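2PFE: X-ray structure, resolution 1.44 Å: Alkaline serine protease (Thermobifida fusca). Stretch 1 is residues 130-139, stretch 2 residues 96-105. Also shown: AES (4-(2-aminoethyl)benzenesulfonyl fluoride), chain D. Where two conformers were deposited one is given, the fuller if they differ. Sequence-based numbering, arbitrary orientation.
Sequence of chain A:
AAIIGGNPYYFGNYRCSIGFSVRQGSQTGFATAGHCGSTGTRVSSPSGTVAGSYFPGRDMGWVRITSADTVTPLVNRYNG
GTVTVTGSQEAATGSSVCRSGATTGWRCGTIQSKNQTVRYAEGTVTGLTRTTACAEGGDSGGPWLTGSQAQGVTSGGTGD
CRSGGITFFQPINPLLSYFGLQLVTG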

ATOM      1  N   ARG A 130      -3.273 -13.430   0.653  1.00  3.48           N
ATOM      2  CA  ARG A 130      -4.505 -13.475  -0.137  1.00  3.03           C
ATOM      3  C   ARG A 130      -5.691 -13.086   0.739  1.00  3.67           C
ATOM      4  O   ARG A 130      -5.804 -13.548   1.889  1.00  3.40           O
ATOM      5  CB  ARG A 130      -4.702 -14.879  -0.740  1.00  2.63           C
ATOM      6  CG  ARG A 130      -5.914 -14.965  -1.593  1.00  4.80           C
ATOM      7  CD  ARG A 130      -6.049 -16.344  -2.196  1.00  5.70           C
ATOM      8  NE  ARG A 130      -6.741 -17.278  -1.295  1.00  9.64           N
ATOM      9  CZ  ARG A 130      -6.277 -18.469  -0.914  1.00  8.94           C
ATOM     10  NH1 ARG A 130      -5.095 -18.918  -1.325  1.00 10.10           N
ATOM     11  NH2 ARG A 130      -7.002 -19.229  -0.113  1.00  8.84           N
ATOM     12  N   THR A 131      -6.563 -12.232   0.209  1.00  3.24           N
ATOM     13  CA  THR A 131      -7.798 -11.857   0.894  1.00  3.33           C
ATOM     14  C   THR A 131      -8.992 -11.941  -0.045  1.00  3.16           C
ATOM     15  O   THR A 131      -8.841 -11.970  -1.263  1.00  3.48           O
ATOM     16  CB  THR A 131      -7.762 -10.410   1.460  1.00  3.87           C
ATOM     17  OG1 THR A 131      -8.142  -9.470   0.444  1.00  5.89           O
ATOM     18  CG2 THR A 131      -6.367 -10.035   2.007  1.00  4.95           C
ATOM     19  N   THR A 132     -10.181 -11.901   0.545  1.00  3.33           N
ATOM     20  CA  THR A 132     -11.405 -11.860  -0.223  1.00  3.95           C
ATOM     21  C   THR A 132     -11.880 -10.453  -0.595  1.00  4.64           C
ATOM     22  O   THR A 132     -12.945 -10.339  -1.198  1.00  4.81           O
ATOM     23  CB  THR A 132     -12.549 -12.503   0.552  1.00  3.73           C
ATOM     24  OG1 THR A 132     -12.759 -11.758   1.767  1.00  4.02           O
ATOM     25  CG2 THR A 132     -12.276 -14.005   0.833  1.00  4.84           C
ATOM     26  N   ALA A 133     -11.131  -9.394  -0.239  1.00  4.66           N
ATOM     27  CA  ALA A 133     -11.487  -8.046  -0.665  1.00  5.27           C
ATOM     28  C   ALA A 133     -11.243  -7.838  -2.151  1.00  5.51           C
ATOM     29  O   ALA A 133     -10.379  -8.500  -2.721  1.00  5.44           O
ATOM     30  CB  ALA A 133     -10.696  -7.023   0.141  1.00  4.45           C
ATOM     31  N   CYS A 134     -12.002  -6.934  -2.772  0.90  5.20           N
ATOM     32  CA  CYS A 134     -11.813  -6.624  -4.193  0.90  5.83           C
ATOM     33  C   CYS A 134     -10.921  -5.395  -4.368  0.90  5.41           C
ATOM     34  O   CYS A 134     -10.746  -4.610  -3.436  0.90  5.66           O
ATOM     35  CB  CYS A 134     -13.159  -6.375  -4.862  0.90  6.57           C
ATOM     36  SG  CYS A 134     -14.044  -4.911  -4.160  0.90  8.39           S
ATOM     37  N   ALA A 135     -10.384  -5.224  -5.575  1.00  4.88           N
ATOM     38  CA  ALA A 135      -9.596  -4.043  -5.919  1.00  5.30           C
ATOM     39  C   ALA A 135      -9.644  -3.863  -7.419  1.00  4.76           C
ATOM     40  O   ALA A 135      -9.967  -4.807  -8.157  1.00  5.99           O
ATOM     41  CB  ALA A 135      -8.131  -4.187  -5.460  1.00  4.97           C
ATOM     42  N   GLU A 136      -9.259  -2.670  -7.867  1.00  4.34           N
ATOM     43  CA  GLU A 136      -9.162  -2.363  -9.292  1.00  4.04           C
ATOM     44  C   GLU A 136      -7.912  -1.536  -9.575  1.00  4.04           C
ATOM     45  O   GLU A 136      -7.289  -0.981  -8.654  1.00  3.81           O
ATOM     46  CB  GLU A 136     -10.418  -1.623  -9.764  1.00  2.87           C
ATOM     47  CG  GLU A 136     -11.686  -2.445  -9.640  1.00  4.85           C
ATOM     48  CD  GLU A 136     -12.918  -1.660  -9.966  1.00  7.11           C
ATOM     49  OE1 GLU A 136     -12.767  -0.556 -10.551  1.00  6.24           O
ATOM     50  OE2 GLU A 136     -14.034  -2.148  -9.640  1.00  6.79           O
ATOM     51  N   GLY A 137      -7.573  -1.402 -10.857  1.00  3.93           N
ATOM     52  CA  GLY A 137      -6.382  -0.663 -11.228  1.00  4.81           C
ATOM     53  C   GLY A 137      -6.477   0.738 -10.635  1.00  3.39           C
ATOM     54  O   GLY A 137      -7.553   1.351 -10.633  1.00  4.36           O
ATOM     55  N   GLY A 138      -5.355   1.245 -10.124  1.00  3.60           N
ATOM     56  CA  GLY A 138      -5.292   2.536  -9.439  1.00  3.58           C
ATOM     57  C   GLY A 138      -5.242   2.343  -7.935  1.00  3.56           C
ATOM     58  O   GLY A 138      -4.762   3.237  -7.217  1.00  3.61           O
ATOM     59  N   ASP A 139      -5.755   1.198  -7.455  1.00  4.26           N
ATOM     60  CA  ASP A 139      -5.775   0.915  -6.012  1.00  4.02           C
ATOM     61  C   ASP A 139      -4.424   0.405  -5.515  1.00  3.73           C
ATOM     62  O   ASP A 139      -4.219   0.271  -4.314  1.00  3.56           O
ATOM     63  CB  ASP A 139      -6.833  -0.137  -5.645  1.00  3.22           C
ATOM     64  CG  ASP A 139      -8.266   0.369  -5.773  1.00  3.30           C
ATOM     65  OD1 ASP A 139      -8.528   1.594  -5.609  1.00  2.75           O
ATOM     66  OD2 ASP A 139      -9.164  -0.489  -5.999  1.00  3.17           O
TER
HETATM   67  C3  AES D1002      -5.644  -4.633 -10.791  1.00 19.87           C
HETATM   68  C2  AES D1002      -4.638  -3.935 -10.114  1.00 20.34           C
HETATM   69  C1  AES D1002      -4.566  -4.018  -8.723  1.00 19.84           C
HETATM   70  S   AES D1002      -3.363  -3.155  -7.765  1.00 18.07           S
HETATM   71  O1S AES D1002      -2.409  -4.056  -7.040  1.00 15.69           O
HETATM   72  O2S AES D1002      -4.506  -2.494  -6.561  1.00 20.38           O
HETATM   73  C6  AES D1002      -5.510  -4.764  -8.017  1.00 19.69           C
HETATM   74  C5  AES D1002      -6.506  -5.461  -8.691  1.00 19.73           C
HETATM   75  C4  AES D1002      -6.586  -5.396 -10.078  1.00 20.15           C
HETATM   76  C7  AES D1002      -7.705  -6.184 -10.745  1.00 21.57           C
HETATM   77  C8  AES D1002      -7.416  -6.505 -12.210  1.00 23.83           C
HETATM   78  N8  AES D1002      -8.069  -7.739 -12.601  1.00 26.10           N
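Stretch 2 (96-105) SVCRSGATTG

Stretch 2 runs as an extended strand from Ser 96 to Gly 101 and then turns back on itself: Gly 101 N donates to Gly 105 O and Gly 105 N to Gly 101 O, both at 2.9 Å. The phi/psi of Gly 105, 72/-132, is one that favours glycine. Stretch 1 leaves its strand after Thr 131 and continues as loop, ending in a type II beta turn from Glu 136 to Asp 139, which Asp 139 N closes on Glu 136 O at 2.9 Å. The separation of the backbones narrows along the contact. CA to CA, Ala 133 lies 7.3 Å from Cys 98, whereas Asp 139 lies 4.2 Å from Gly 101. From the first of these pairs to the last both chains advance, but Ala 135 CA is nearest Thr 104 CA (6.6 Å) and Gly 138 CA nearest Thr 103 CA (5.4 Å), so the register is not that of a regular ladder. No backbone-to-backbone hydrogen bond joins the stretches; side chains make the connections.

Asp 139 is the centre of these. Asp 139 OD1 accepts from Thr 103 N at 2.9 Å and from Thr 104 N at 3.0 Å, with N-H...O angles of 140° and 159°, while Asp 139 OD2 accepts from Thr 104 OG1 at 2.6 Å. Asp 139 OD2 also accepts from Glu 136 N at 2.9 Å, so the same carboxylate braces its own turn. The close approach needs glycine at 101, where an ideal CB would clash with Asp 139 OD1.

Arg 99 reaches across with its guanidinium. Arg 99 NH1 donates to Cys 134 O at 2.8 Å, near the guanidinium plane, and, within its own stretch, to Thr 104 OG1 at 2.8 Å. Asp 139 OD2 and Ala 135 CB lie over one face; the salt bridge from Asp 139 OD2 to Arg 99 NH2, 3.1 Å, is therefore one of charge alone, since the oxygen is well out of the plane. A water extends the link, accepting from Arg 99 NE at 2.9 Å and donating to Asp 139 O at 2.7 Å and Ser 100 O at 2.8 Å.

At the turn, Thr 103 OG1 donates to Gly 137 O at 2.7 Å. An ideal CB on Gly 138 would clash with Thr 103 OG1, and the backbone angles there, 102/-25, call for glycine in any case. Glu 136, at the first position of the turn, brings its CD 3.4 Å from Thr 104 CG2. The looser end is apolar: Thr 131 CG2 meets Val 97 CG1 at 4.1 Å, and Ala 133 CB rests 4.4 Å from Arg 99 CG.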

ATOM      1  N   SER A  96     -10.699 -10.203   9.771  1.00  4.66           N
ATOM      2  CA  SER A  96     -11.188  -9.183   8.852  1.00  4.14           C
ATOM      3  C   SER A  96     -10.055  -8.221   8.525  1.00  4.74           C
ATOM      4  O   SER A  96      -9.108  -8.035   9.312  1.00  5.02           O
ATOM      5  CB  SER A  96     -12.340  -8.415   9.507  1.00  4.31           C
ATOM      6  OG  SER A  96     -11.900  -7.814  10.706  0.70  8.44           O
ATOM      7  N   VAL A  97     -10.169  -7.578   7.369  1.00  4.97           N
ATOM      8  CA  VAL A  97      -9.196  -6.593   6.962  1.00  5.14           C
ATOM      9  C   VAL A  97      -9.885  -5.687   5.941  1.00  5.77           C
ATOM     10  O   VAL A  97     -10.818  -6.114   5.245  1.00  6.40           O
ATOM     11  CB  VAL A  97      -7.931  -7.287   6.388  1.00  5.45           C
ATOM     12  CG1 VAL A  97      -8.242  -8.012   5.069  1.00  6.50           C
ATOM     13  CG2 VAL A  97      -6.760  -6.321   6.229  1.00  5.74           C
ATOM     14  N   CYS A  98      -9.453  -4.431   5.875  1.00  3.82           N
ATOM     15  CA  CYS A  98      -9.963  -3.508   4.864  1.00  4.58           C
ATOM     16  C   CYS A  98      -8.813  -2.827   4.163  1.00  4.50           C
ATOM     17  O   CYS A  98      -7.740  -2.653   4.750  1.00  4.67           O
ATOM     18  CB  CYS A  98     -10.841  -2.433   5.492  1.00  4.37           C
ATOM     19  SG  CYS A  98     -12.316  -3.044   6.381  1.00  6.73           S
ATOM     20  N   ARG A  99      -9.042  -2.465   2.905  1.00  4.29           N
ATOM     21  CA  ARG A  99      -8.087  -1.702   2.109  1.00  4.22           C
ATOM     22  C   ARG A  99      -8.695  -0.400   1.611  1.00  4.27           C
ATOM     23  O   ARG A  99      -9.922  -0.269   1.466  1.00  4.05           O
ATOM     24  CB  ARG A  99      -7.565  -2.518   0.912  1.00  4.49           C
ATOM     25  CG  ARG A  99      -8.632  -3.185   0.028  1.00  4.49           C
ATOM     26  CD  ARG A  99      -8.183  -3.275  -1.439  1.00  6.73           C
ATOM     27  NE  ARG A  99      -8.076  -1.934  -1.992  1.00  5.19           N
ATOM     28  CZ  ARG A  99      -9.089  -1.295  -2.575  1.00  5.07           C
ATOM     29  NH1 ARG A  99     -10.252  -1.905  -2.780  1.00  6.78           N
ATOM     30  NH2 ARG A  99      -8.943  -0.036  -2.972  1.00  7.06           N
ATOM     31  N   SER A 100      -7.812   0.567   1.381  1.00  4.65           N
ATOM     32  CA  SER A 100      -8.179   1.865   0.835  1.00  4.05           C
ATOM     33  C   SER A 100      -7.414   2.134  -0.447  1.00  3.59           C
ATOM     34  O   SER A 100      -6.225   1.898  -0.513  1.00  3.61           O
ATOM     35  CB  SER A 100      -7.877   2.966   1.856  1.00  4.35           C
ATOM     36  OG  SER A 100      -8.254   4.255   1.384  1.00  4.56           O
ATOM     37  N   GLY A 101      -8.105   2.639  -1.467  1.00  3.20           N
ATOM     38  CA  GLY A 101      -7.426   2.995  -2.716  1.00  3.01           C
ATOM     39  C   GLY A 101      -8.197   3.986  -3.549  1.00  2.88           C
ATOM     40  O   GLY A 101      -9.396   4.166  -3.365  1.00  2.58           O
ATOM     41  N   ALA A 102      -7.493   4.616  -4.480  1.00  3.79           N
ATOM     42  CA  ALA A 102      -8.027   5.775  -5.208  1.00  4.42           C
ATOM     43  C   ALA A 102      -9.165   5.445  -6.152  1.00  4.67           C
ATOM     44  O   ALA A 102      -9.979   6.318  -6.477  1.00  6.09           O
ATOM     45  CB  ALA A 102      -6.919   6.464  -5.981  1.00  5.61           C
ATOM     46  N   THR A 103      -9.219   4.198  -6.607  1.00  3.91           N
ATOM     47  CA  THR A 103     -10.220   3.826  -7.597  1.00  4.34           C
ATOM     48  C   THR A 103     -11.522   3.318  -6.971  1.00  4.04           C
ATOM     49  O   THR A 103     -12.618   3.719  -7.384  1.00  5.53           O
ATOM     50  CB  THR A 103      -9.668   2.815  -8.600  1.00  4.18           C
ATOM     51  OG1 THR A 103      -8.562   3.410  -9.270  1.00  4.93           O
ATOM     52  CG2 THR A 103     -10.694   2.460  -9.652  1.00  5.51           C
ATOM     53  N   THR A 104     -11.399   2.439  -5.973  1.00  4.61           N
ATOM     54  CA  THR A 104     -12.590   1.815  -5.394  1.00  4.99           C
ATOM     55  C   THR A 104     -12.919   2.233  -3.958  1.00  5.48           C
ATOM     56  O   THR A 104     -13.871   1.713  -3.380  1.00  5.74           O
ATOM     57  CB  THR A 104     -12.507   0.298  -5.461  1.00  5.17           C
ATOM     58  OG1 THR A 104     -11.384  -0.158  -4.694  1.00  4.71           O
ATOM     59  CG2 THR A 104     -12.406  -0.166  -6.912  1.00  5.04           C
ATOM     60  N   GLY A 105     -12.128   3.144  -3.391  1.00  3.77           N
ATOM     61  CA  GLY A 105     -12.350   3.594  -2.022  1.00  4.32           C
ATOM     62  C   GLY A 105     -11.995   2.548  -0.982  1.00  4.13           C
ATOM     63  O   GLY A 105     -10.929   1.927  -1.049  1.00  4.42           O
TER
HETATM   64  O   HOH W   1      -5.714  -0.331  -2.124  1.00  2.00           O